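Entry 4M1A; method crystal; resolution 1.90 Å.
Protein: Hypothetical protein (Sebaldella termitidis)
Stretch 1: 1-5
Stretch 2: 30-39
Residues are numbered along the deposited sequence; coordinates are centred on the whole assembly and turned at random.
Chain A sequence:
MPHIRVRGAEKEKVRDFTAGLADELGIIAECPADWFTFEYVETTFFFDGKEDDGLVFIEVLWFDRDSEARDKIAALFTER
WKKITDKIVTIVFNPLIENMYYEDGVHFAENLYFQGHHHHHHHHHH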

HETATM    1  N   MSE A   1       4.418  14.101   7.534  1.00 57.06           N
HETATM    2  CA  MSE A   1       3.188  13.351   7.232  1.00 56.52           C
HETATM    3  C   MSE A   1       2.163  14.480   7.055  1.00 54.29           C
HETATM    4  O   MSE A   1       2.618  15.608   7.201  1.00 71.99           O
HETATM    5  CB  MSE A   1       3.097  12.423   8.445  1.00 52.31           C
HETATM    6  CG  MSE A   1       1.852  12.812   9.170  1.00 58.07           C
HETATM    7 SE   MSE A   1       1.975  13.552  10.978  1.00 76.67          SE
HETATM    8  CE  MSE A   1       2.388  15.462  10.720  1.00 62.73           C
ATOM      9  N   PRO A   2       0.797  14.236   6.797  1.00 26.46           N
ATOM     10  CA  PRO A   2       0.050  13.002   6.538  1.00 23.87           C
ATOM     11  C   PRO A   2      -0.205  12.716   5.064  1.00 18.42           C
ATOM     12  O   PRO A   2      -0.305  13.623   4.252  1.00 19.43           O
ATOM     13  CB  PRO A   2      -1.294  13.212   7.265  1.00 22.39           C
ATOM     14  CG  PRO A   2      -0.922  14.214   8.335  1.00 24.82           C
ATOM     15  CD  PRO A   2      -0.017  15.143   7.630  1.00 27.84           C
ATOM     16  N   HIS A   3      -0.338  11.450   4.779  1.00 17.01           N
ATOM     17  CA  HIS A   3      -0.545  10.970   3.410  1.00 16.65           C
ATOM     18  C   HIS A   3      -1.838  10.217   3.291  1.00 16.51           C
ATOM     19  O   HIS A   3      -2.016   9.185   3.944  1.00 20.74           O
ATOM     20  CB  HIS A   3       0.623  10.079   2.971  1.00 17.36           C
ATOM     21  CG  HIS A   3       1.936  10.726   3.173  1.00 19.11           C
ATOM     22  ND1 HIS A   3       2.383  11.777   2.386  1.00 20.74           N
ATOM     23  CD2 HIS A   3       2.876  10.533   4.118  1.00 20.27           C
ATOM     24  CE1 HIS A   3       3.542  12.194   2.848  1.00 22.74           C
ATOM     25  NE2 HIS A   3       3.869  11.446   3.894  1.00 22.30           N
ATOM     26  N   ILE A   4      -2.779  10.747   2.506  1.00 15.77           N
ATOM     27  CA  ILE A   4      -4.116  10.174   2.428  1.00 14.09           C
ATOM     28  C   ILE A   4      -4.176   9.490   1.057  1.00 14.70           C
ATOM     29  O   ILE A   4      -3.823  10.131   0.005  1.00 16.77           O
ATOM     30  CB  ILE A   4      -5.201  11.290   2.415  1.00 16.15           C
ATOM     31  CG1 ILE A   4      -5.256  12.155   3.700  1.00 21.22           C
ATOM     32  CG2 ILE A   4      -6.576  10.727   2.252  1.00 18.46           C
ATOM     33  CD1 ILE A   4      -4.409  11.916   4.809  1.00 23.83           C
ATOM     34  N   ARG A   5      -4.658   8.232   1.014  1.00 14.17           N
ATOM     35  CA  ARG A   5      -4.852   7.516  -0.205  1.00 15.71           C
ATOM     36  C   ARG A   5      -6.217   6.986  -0.336  1.00 14.97           C
ATOM     37  O   ARG A   5      -6.736   6.385   0.605  1.00 15.75           O
ATOM     38  CB  ARG A   5      -3.900   6.303  -0.285  1.00 17.70           C
ATOM     39  CG  ARG A   5      -2.478   6.746  -0.173  1.00 19.29           C
ATOM     40  CD  ARG A   5      -1.588   5.543  -0.003  1.00 25.66           C
ATOM     41  NE  ARG A   5      -0.198   5.988   0.108  1.00 27.70           N
ATOM     42  CZ  ARG A   5       0.826   5.203   0.449  1.00 26.77           C
ATOM     43  NH1 ARG A   5       0.648   3.900   0.689  1.00 24.76           N
ATOM     44  NH2 ARG A   5       2.018   5.746   0.478  1.00 27.47           N
ATOM     45  N   GLU A  30      -3.855  19.644  14.027  1.00 30.15           N
ATOM     46  CA  GLU A  30      -2.953  20.708  14.468  1.00 28.87           C
ATOM     47  C   GLU A  30      -1.591  20.688  13.796  1.00 32.49           C
ATOM     48  O   GLU A  30      -0.548  20.618  14.449  1.00 29.17           O
ATOM     49  CB  GLU A  30      -2.813  20.683  16.010  1.00 34.28           C
ATOM     50  CG  GLU A  30      -4.185  20.551  16.642  1.00 36.88           C
ATOM     51  CD  GLU A  30      -4.230  20.668  18.161  1.00 50.91           C
ATOM     52  OE1 GLU A  30      -3.131  20.723  18.817  1.00 50.16           O
ATOM     53  OE2 GLU A  30      -5.400  20.720  18.664  1.00 43.02           O
ATOM     54  N   CYS A  31      -1.605  20.763  12.478  1.00 27.88           N
ATOM     55  CA  CYS A  31      -0.393  20.896  11.723  1.00 26.36           C
ATOM     56  C   CYS A  31      -0.663  21.661  10.469  1.00 24.58           C
ATOM     57  O   CYS A  31      -1.821  21.874  10.101  1.00 28.97           O
ATOM     58  CB  CYS A  31       0.171  19.516  11.416  1.00 28.09           C
ATOM     59  SG  CYS A  31      -0.800  18.497  10.245  1.00 30.08           S
ATOM     60  N   PRO A  32       0.384  22.101   9.779  1.00 25.24           N
ATOM     61  CA  PRO A  32       0.171  22.881   8.591  1.00 26.51           C
ATOM     62  C   PRO A  32      -0.594  22.123   7.478  1.00 26.22           C
ATOM     63  O   PRO A  32      -0.335  20.925   7.316  1.00 24.95           O
ATOM     64  CB  PRO A  32       1.621  23.217   8.164  1.00 25.60           C
ATOM     65  CG  PRO A  32       2.328  23.307   9.483  1.00 28.93           C
ATOM     66  CD  PRO A  32       1.792  22.112  10.209  1.00 26.24           C
ATOM     67  N   ALA A  33      -1.468  22.816   6.728  1.00 24.31           N
ATOM     68  CA  ALA A  33      -2.210  22.248   5.585  1.00 25.06           C
ATOM     69  C   ALA A  33      -1.237  21.656   4.552  1.00 27.54           C
ATOM     70  O   ALA A  33      -1.466  20.573   4.009  1.00 20.67           O
ATOM     71  CB  ALA A  33      -3.071  23.340   4.954  1.00 27.98           C
ATOM     72  N   ASP A  34      -0.105  22.307   4.387  1.00 24.73           N
ATOM     73  CA  ASP A  34       0.953  21.836   3.417  1.00 30.78           C
ATOM     74  C   ASP A  34       1.585  20.521   3.761  1.00 26.10           C
ATOM     75  O   ASP A  34       2.273  19.969   2.953  1.00 26.20           O
ATOM     76  CB  ASP A  34       2.094  22.870   3.321  1.00 38.48           C
ATOM     77  CG  ASP A  34       1.836  23.898   2.274  1.00 56.04           C
ATOM     78  OD1 ASP A  34       1.041  23.603   1.334  1.00 69.28           O
ATOM     79  OD2 ASP A  34       2.414  25.015   2.383  1.00 72.09           O
ATOM     80  N   TRP A  35       1.376  20.002   4.962  1.00 23.68           N
ATOM     81  CA  TRP A  35       1.945  18.698   5.281  1.00 22.27           C
ATOM     82  C   TRP A  35       1.096  17.520   4.741  1.00 24.48           C
ATOM     83  O   TRP A  35       1.471  16.381   4.927  1.00 22.24           O
ATOM     84  CB  TRP A  35       2.087  18.553   6.735  1.00 22.68           C
ATOM     85  CG  TRP A  35       3.156  19.355   7.327  1.00 28.30           C
ATOM     86  CD1 TRP A  35       3.886  20.352   6.742  1.00 31.06           C
ATOM     87  CD2 TRP A  35       3.604  19.250   8.680  1.00 31.31           C
ATOM     88  NE1 TRP A  35       4.778  20.880   7.684  1.00 32.20           N
ATOM     89  CE2 TRP A  35       4.612  20.229   8.867  1.00 34.07           C
ATOM     90  CE3 TRP A  35       3.245  18.428   9.751  1.00 32.32           C
ATOM     91  CZ2 TRP A  35       5.264  20.414  10.099  1.00 40.21           C
ATOM     92  CZ3 TRP A  35       3.894  18.611  10.982  1.00 40.45           C
ATOM     93  CH2 TRP A  35       4.893  19.605  11.133  1.00 36.53           C
ATOM     94  N   PHE A  36      -0.034  17.798   4.116  1.00 21.09           N
ATOM     95  CA  PHE A  36      -0.927  16.739   3.629  1.00 19.18           C
ATOM     96  C   PHE A  36      -0.690  16.468   2.186  1.00 20.51           C
ATOM     97  O   PHE A  36      -0.557  17.429   1.387  1.00 19.42           O
ATOM     98  CB  PHE A  36      -2.432  17.118   3.883  1.00 17.98           C
ATOM     99  CG  PHE A  36      -2.800  17.088   5.314  1.00 17.73           C
ATOM    100  CD1 PHE A  36      -2.501  18.190   6.160  1.00 19.72           C
ATOM    101  CD2 PHE A  36      -3.347  15.969   5.872  1.00 18.81           C
ATOM    102  CE1 PHE A  36      -2.826  18.123   7.523  1.00 20.77           C
ATOM    103  CE2 PHE A  36      -3.631  15.906   7.210  1.00 19.87           C
ATOM    104  CZ  PHE A  36      -3.380  17.004   8.049  1.00 22.35           C
ATOM    105  N   THR A  37      -0.656  15.159   1.784  1.00 16.49           N
ATOM    106  CA  THR A  37      -0.750  14.759   0.395  1.00 17.13           C
ATOM    107  C   THR A  37      -1.997  13.862   0.240  1.00 15.38           C
ATOM    108  O   THR A  37      -2.473  13.239   1.213  1.00 16.57           O
ATOM    109  CB  THR A  37       0.527  13.976  -0.090  1.00 20.18           C
ATOM    110  OG1 THR A  37       0.583  12.748   0.622  1.00 20.10           O
ATOM    111  CG2 THR A  37       1.801  14.735   0.124  1.00 21.47           C
ATOM    112  N   PHE A  38      -2.532  13.842  -0.968  1.00 14.32           N
ATOM    113  CA  PHE A  38      -3.718  13.082  -1.320  1.00 15.10           C
ATOM    114  C   PHE A  38      -3.459  12.373  -2.628  1.00 15.20           C
ATOM    115  O   PHE A  38      -2.994  13.026  -3.621  1.00 16.16           O
ATOM    116  CB  PHE A  38      -4.917  13.995  -1.475  1.00 15.95           C
ATOM    117  CG  PHE A  38      -5.145  14.896  -0.312  1.00 15.25           C
ATOM    118  CD1 PHE A  38      -5.926  14.478   0.770  1.00 16.26           C
ATOM    119  CD2 PHE A  38      -4.547  16.147  -0.282  1.00 17.24           C
ATOM    120  CE1 PHE A  38      -6.108  15.326   1.872  1.00 19.13           C
ATOM    121  CE2 PHE A  38      -4.752  16.981   0.796  1.00 18.93           C
ATOM    122  CZ  PHE A  38      -5.511  16.541   1.878  1.00 16.87           C
ATOM    123  N   GLU A  39      -3.832  11.104  -2.668  1.00 15.48           N
ATOM    124  CA  GLU A  39      -3.732  10.321  -3.915  1.00 17.06           C
ATOM    125  C   GLU A  39      -4.968   9.558  -4.221  1.00 17.04           C
ATOM    126  O   GLU A  39      -5.610   8.982  -3.323  1.00 19.23           O
ATOM    127  CB  GLU A  39      -2.664   9.266  -3.741  1.00 18.04           C
ATOM    128  CG  GLU A  39      -1.334   9.790  -3.559  1.00 21.51           C
ATOM    129  CD  GLU A  39      -0.381   8.679  -3.101  1.00 23.54           C
ATOM    130  OE1 GLU A  39      -0.056   7.806  -3.973  1.00 23.34           O
ATOM    131  OE2 GLU A  39       0.037   8.706  -1.902  1.00 21.03           O
TER
HETATM  132  O   HOH W   1      -0.887  10.637  -0.297  1.00 20.02           O
HETATM  133  O   HOH W   2       1.947   8.676  -0.133  1.00 31.93           O

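Residues 3-5 and 37-39 lie side by side as parallel β-strands, with their N-to-C directions 15° apart and their axes approaching to 4.7 Å. H3 is paired with T37, I4 with F38 and R5 with E39, each at a CA-CA distance of 4.8 Å. Three backbone hydrogen bonds hold this register. T37 N donates to P2 O at 2.9 Å, I4 N donates to T37 O at 2.8 Å, and E39 N donates to I4 O, also at 2.8 Å. The first strand thus uses both the amide and the carbonyl of I4, which reach T37 and E39 on the two sides of F38, the usual pattern of a parallel ladder. The same carbonyls take close CA-H...O contacts, from F36 CA to P2 O and from F38 CA to I4 O, both at 3.2 Å.

The ladder stops at P2. Its nitrogen lies 2.9 Å from W35 O but carries no hydrogen, so the proximity cannot become a hydrogen bond. The peptide bond between M1 and P2 is cis, and M1 O approaches W35 O to 2.7 Å, a tight meeting of two acceptors. On the other side of the contact, W35 closes a short 3-10 segment in which W35 N bonds to P32 O and F36 N to A33 O, each at 3.1 Å; the chain then extends into the second strand.

Side chains alternate across the sheet. I4 and F38 share one face, where I4 CB packs 3.7 Å from F38 CD1. Nearer the start of the strands, P2 lies against F36: P2 CD sits 3.7 Å from the centroid of the F36 ring, only 11° off the ring normal, which makes a well-centred CH-π contact. I4 CD1 meets the edge of that same ring, 4.3 Å from F36 CD2, so the phenyl group is engaged both over a face and at its rim. Beyond P2, the selenomethionine M1 brings CE to 3.2 Å from W35 CE3, at the edge of the indole. M1 is poorly ordered, and this short separation deserves caution.

The opposite face, carrying H3, T37, R5 and E39, is polar. H3 ND1 donates to T37 OG1 at 2.7 Å, with the hydroxyl near the imidazole plane, as a ring N-H donor requires. T37 OG1 in turn donates to water 1 at 2.7 Å. That water gives hydrogen bonds to I4 O at 3.0 Å and to E39 OE2 at 2.7 Å, continuing the chain from the histidine through the hydroxyl to the carboxylate and tying it to the backbone.

R5 and E39 form a salt bridge, but its direct hydrogen bond, from R5 NE to E39 OE2, is long at 3.4 Å and weak. Water 2 reinforces it, accepting from R5 NH2 at 3.0 Å and donating to E39 OE2 at 2.6 Å. E39 OE2 therefore gathers both waters and the arginine, linking the two ion-pair partners directly and through solvent.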